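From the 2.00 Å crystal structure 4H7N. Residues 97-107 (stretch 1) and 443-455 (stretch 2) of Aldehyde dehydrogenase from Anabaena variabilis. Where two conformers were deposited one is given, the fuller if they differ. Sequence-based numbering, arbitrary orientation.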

# COMPACT_ATOMS: atom_id res chain seq x y z
N ARG A 97 -22.80 -7.22 -4.55
CA ARG A 97 -22.26 -5.87 -4.54
C ARG A 97 -20.95 -5.73 -5.32
O ARG A 97 -20.78 -4.82 -6.15
CB ARG A 97 -22.05 -5.41 -3.10
CG ARG A 97 -21.69 -3.94 -3.01
CD ARG A 97 -21.55 -3.45 -1.57
NE ARG A 97 -20.98 -4.44 -0.66
CZ ARG A 97 -19.68 -4.66 -0.44
NH1 ARG A 97 -19.34 -5.60 0.45
NH2 ARG A 97 -18.72 -3.97 -1.10
N TRP A 98 -20.00 -6.61 -5.05
CA TRP A 98 -18.77 -6.61 -5.82
C TRP A 98 -18.97 -6.95 -7.30
O TRP A 98 -18.31 -6.40 -8.14
CB TRP A 98 -17.74 -7.58 -5.20
CG TRP A 98 -17.13 -7.02 -3.97
CD1 TRP A 98 -17.21 -7.52 -2.69
CD2 TRP A 98 -16.35 -5.82 -3.89
NE1 TRP A 98 -16.52 -6.68 -1.83
CE2 TRP A 98 -15.96 -5.65 -2.54
CE3 TRP A 98 -15.91 -4.90 -4.83
CZ2 TRP A 98 -15.20 -4.57 -2.11
CZ3 TRP A 98 -15.14 -3.83 -4.40
CH2 TRP A 98 -14.80 -3.68 -3.04
N CYS A 99 -19.88 -7.88 -7.62
CA CYS A 99 -20.19 -8.13 -9.03
C CYS A 99 -20.68 -6.85 -9.74
O CYS A 99 -20.39 -6.60 -10.94
CB CYS A 99 -21.24 -9.23 -9.17
SG CYS A 99 -20.56 -10.89 -8.93
N GLY A 100 -21.44 -6.06 -9.01
CA GLY A 100 -21.96 -4.80 -9.51
C GLY A 100 -20.89 -3.77 -9.73
O GLY A 100 -20.96 -2.97 -10.69
N LEU A 101 -19.90 -3.73 -8.84
CA LEU A 101 -18.92 -2.63 -8.90
C LEU A 101 -17.80 -2.92 -9.85
O LEU A 101 -17.23 -2.01 -10.41
CB LEU A 101 -18.30 -2.34 -7.55
CG LEU A 101 -19.22 -1.80 -6.48
CD1 LEU A 101 -18.45 -1.69 -5.15
CD2 LEU A 101 -19.86 -0.47 -6.89
N ALA A 102 -17.47 -4.19 -10.01
CA ALA A 102 -16.23 -4.56 -10.70
C ALA A 102 -16.07 -4.05 -12.16
O ALA A 102 -14.96 -3.61 -12.49
CB ALA A 102 -15.98 -6.04 -10.64
N PRO A 103 -17.12 -4.12 -13.01
CA PRO A 103 -16.90 -3.72 -14.42
C PRO A 103 -16.39 -2.29 -14.55
O PRO A 103 -15.49 -2.01 -15.32
CB PRO A 103 -18.28 -3.92 -15.07
CG PRO A 103 -18.87 -5.04 -14.24
CD PRO A 103 -18.47 -4.69 -12.83
N GLU A 104 -16.96 -1.40 -13.77
CA GLU A 104 -16.58 -0.00 -13.85
C GLU A 104 -15.17 0.18 -13.34
O GLU A 104 -14.41 0.96 -13.88
CB GLU A 104 -17.53 0.82 -13.05
CG GLU A 104 -17.20 2.28 -12.96
CD GLU A 104 -17.18 2.73 -11.50
OE1 GLU A 104 -17.39 1.85 -10.61
OE2 GLU A 104 -16.96 3.94 -11.25
N LEU A 105 -14.79 -0.57 -12.32
CA LEU A 105 -13.45 -0.44 -11.75
C LEU A 105 -12.38 -1.02 -12.65
O LEU A 105 -11.23 -0.64 -12.53
CB LEU A 105 -13.37 -1.11 -10.34
CG LEU A 105 -14.31 -0.44 -9.32
CD1 LEU A 105 -14.33 -1.18 -8.00
CD2 LEU A 105 -13.95 1.03 -9.07
N LEU A 106 -12.73 -1.97 -13.53
CA LEU A 106 -11.74 -2.64 -14.35
C LEU A 106 -11.64 -2.11 -15.79
O LEU A 106 -10.85 -2.60 -16.58
CB LEU A 106 -12.01 -4.11 -14.40
CG LEU A 106 -11.93 -4.85 -13.06
CD1 LEU A 106 -12.33 -6.26 -13.33
CD2 LEU A 106 -10.53 -4.83 -12.51
N GLN A 107 -12.46 -1.13 -16.13
CA GLN A 107 -12.51 -0.67 -17.52
C GLN A 107 -11.23 0.13 -17.87
O GLN A 107 -10.79 0.97 -17.08
CB GLN A 107 -13.76 0.17 -17.76
CG GLN A 107 -13.69 1.55 -17.15
CD GLN A 107 -15.05 2.20 -16.98
OE1 GLN A 107 -16.01 1.87 -17.70
NE2 GLN A 107 -15.16 3.13 -16.02
N SER A 443 -7.60 0.53 2.16
CA SER A 443 -9.00 0.29 2.53
C SER A 443 -9.50 -0.95 1.79
O SER A 443 -9.11 -1.15 0.64
CB SER A 443 -9.86 1.51 2.15
OG SER A 443 -11.14 1.32 2.69
N ARG A 444 -10.33 -1.75 2.45
CA ARG A 444 -10.98 -2.90 1.78
C ARG A 444 -12.38 -2.56 1.39
O ARG A 444 -13.12 -3.39 0.91
CB ARG A 444 -10.95 -4.18 2.63
CG ARG A 444 -11.58 -4.09 3.97
CD ARG A 444 -11.88 -5.46 4.52
NE ARG A 444 -10.75 -6.37 4.68
CZ ARG A 444 -10.45 -7.02 5.81
NH1 ARG A 444 -11.15 -6.81 6.91
NH2 ARG A 444 -9.46 -7.89 5.85
N VAL A 445 -12.73 -1.29 1.54
CA VAL A 445 -14.07 -0.84 1.27
C VAL A 445 -14.06 -0.03 -0.01
O VAL A 445 -13.11 0.69 -0.31
CB VAL A 445 -14.65 -0.08 2.49
CG1 VAL A 445 -15.79 0.84 2.09
CG2 VAL A 445 -15.12 -1.10 3.54
N GLY A 446 -15.10 -0.22 -0.80
CA GLY A 446 -15.31 0.57 -2.00
C GLY A 446 -14.40 0.21 -3.14
O GLY A 446 -13.88 -0.88 -3.21
N ALA A 447 -14.23 1.17 -4.04
CA ALA A 447 -13.28 1.08 -5.14
C ALA A 447 -11.97 0.53 -4.69
O ALA A 447 -11.60 -0.53 -5.12
CB ALA A 447 -13.06 2.44 -5.78
N ALA A 448 -11.26 1.27 -3.83
CA ALA A 448 -9.88 0.92 -3.42
C ALA A 448 -9.75 -0.50 -2.89
O ALA A 448 -8.69 -1.11 -2.98
CB ALA A 448 -9.38 1.92 -2.39
N GLY A 449 -10.84 -1.04 -2.36
CA GLY A 449 -10.93 -2.39 -1.91
C GLY A 449 -10.80 -3.44 -3.01
O GLY A 449 -10.46 -4.61 -2.72
N LEU A 450 -11.06 -3.06 -4.27
CA LEU A 450 -10.82 -3.95 -5.36
C LEU A 450 -9.53 -3.57 -6.04
O LEU A 450 -8.77 -4.41 -6.43
CB LEU A 450 -11.98 -3.97 -6.34
CG LEU A 450 -11.77 -5.08 -7.35
CD1 LEU A 450 -13.03 -5.85 -7.48
CD2 LEU A 450 -11.34 -4.47 -8.65
N LYS A 451 -9.26 -2.27 -6.15
CA LYS A 451 -8.09 -1.83 -6.86
C LYS A 451 -6.77 -2.18 -6.21
O LYS A 451 -5.75 -2.32 -6.87
CB LYS A 451 -8.21 -0.35 -7.14
CG LYS A 451 -9.35 -0.09 -8.12
CD LYS A 451 -9.46 1.38 -8.51
CE LYS A 451 -8.69 1.67 -9.79
NZ LYS A 451 -9.32 0.97 -10.95
N ARG A 452 -6.76 -2.41 -4.92
CA ARG A 452 -5.55 -2.90 -4.33
C ARG A 452 -5.00 -4.19 -4.96
O ARG A 452 -3.79 -4.48 -4.81
CB ARG A 452 -5.69 -2.97 -2.81
CG ARG A 452 -6.52 -4.07 -2.31
CD ARG A 452 -6.95 -3.82 -0.84
NE ARG A 452 -8.23 -4.50 -0.75
CZ ARG A 452 -8.61 -5.42 0.15
NH1 ARG A 452 -7.83 -5.79 1.15
NH2 ARG A 452 -9.83 -5.92 0.06
N PHE A 453 -5.86 -4.98 -5.61
CA PHE A 453 -5.45 -6.27 -6.18
C PHE A 453 -4.97 -6.20 -7.64
O PHE A 453 -4.74 -7.23 -8.26
CB PHE A 453 -6.62 -7.27 -6.10
CG PHE A 453 -7.01 -7.60 -4.69
CD1 PHE A 453 -6.08 -8.09 -3.81
CD2 PHE A 453 -8.25 -7.29 -4.22
CE1 PHE A 453 -6.41 -8.38 -2.48
CE2 PHE A 453 -8.58 -7.50 -2.89
CZ PHE A 453 -7.67 -8.07 -2.03
N LEU A 454 -4.84 -4.98 -8.16
CA LEU A 454 -4.50 -4.69 -9.56
C LEU A 454 -3.30 -3.80 -9.63
O LEU A 454 -3.14 -2.91 -8.76
CB LEU A 454 -5.68 -3.95 -10.22
CG LEU A 454 -6.95 -4.83 -10.31
CD1 LEU A 454 -8.13 -3.91 -10.47
CD2 LEU A 454 -6.86 -5.77 -11.51
N ARG A 455 -2.42 -4.07 -10.57
CA ARG A 455 -1.35 -3.13 -10.85
C ARG A 455 -1.81 -2.32 -12.05
O ARG A 455 -2.30 -2.86 -13.03
CB ARG A 455 -0.07 -3.84 -11.20
CG ARG A 455 0.60 -4.50 -10.03
CD ARG A 455 2.00 -4.89 -10.49
NE ARG A 455 2.86 -5.49 -9.45
CZ ARG A 455 2.93 -6.79 -9.18
NH1 ARG A 455 3.79 -7.19 -8.24
NH2 ARG A 455 2.16 -7.66 -9.82

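Two segments more than 340 residues apart in sequence can be joined largely by side-chain packing, and this pair from an aldehyde dehydrogenase is a compact example. One partner is a helix, the other a loop leading into a short helical segment; together they bury 464 Å², and no clear hydrogen bond crosses between them. The governing principle is that of a knob in a hole: the side chain of Leu 450 sits among Trp 98, Ala 102, Leu 105 and Leu 106, residues spaced so that successive turns of the helix present them to the same partner.

Trp 98 is the first to make contact. Its CA-to-CB bond points sideways, but with chi1 in the m well the long indole brings its far end to the second stretch. CZ3 of Trp 98 lies 3.7 Å from CB of Leu 450, while CH2 of Trp 98 approaches O of Gly 446 at 3.0 Å. That oxygen sits at the ring edge, near its plane, where the slightly positive aromatic C-H groups can face a carbonyl. Glycine suits position 446 because of its positive phi. Space is the constraint at Gly 449, where an ideal CB would lie a tight 3.3 Å from CH2 of Trp 98 and would clash with O of Arg 444 in its own stretch.

One turn on, Ala 102 provides a small wall of the hole. Its buried methyl leaves space for the leucine, and CB of Ala 102 is 4.3 Å from CD1 of Leu 450.

At Pro 103 and Glu 104 the helix is kinked, their N atoms lacking bonds to the preceding turn; a proline nitrogen has no hydrogen to give. Neither residue touches the second stretch.

Leu 105 has the most area covered by the partner of any residue here. It points toward the second stretch: CD1 of Leu 105 lies 4.0 Å from CB of Leu 450 and 3.8 Å from CA of Ala 447, and CD2 of Leu 105 lies 3.7 Å from CB of Ala 447. The branched aliphatic chain fills the space against both residues. O of Leu 105 also lies 3.0 Å from NZ of Lys 451, whose flexible chain starts sideways but brings its amine close to the helix.

Leu 106 completes the hole. Although its CA-to-CB bond points sideways, CD2 of Leu 106 reaches across to lie 4.0 Å from CD2 of Leu 450 and 3.3 Å from CD1 of Leu 454, a close methyl contact that extends the apolar packing to Leu 454, the last residue of the beta turn that begins at Lys 451.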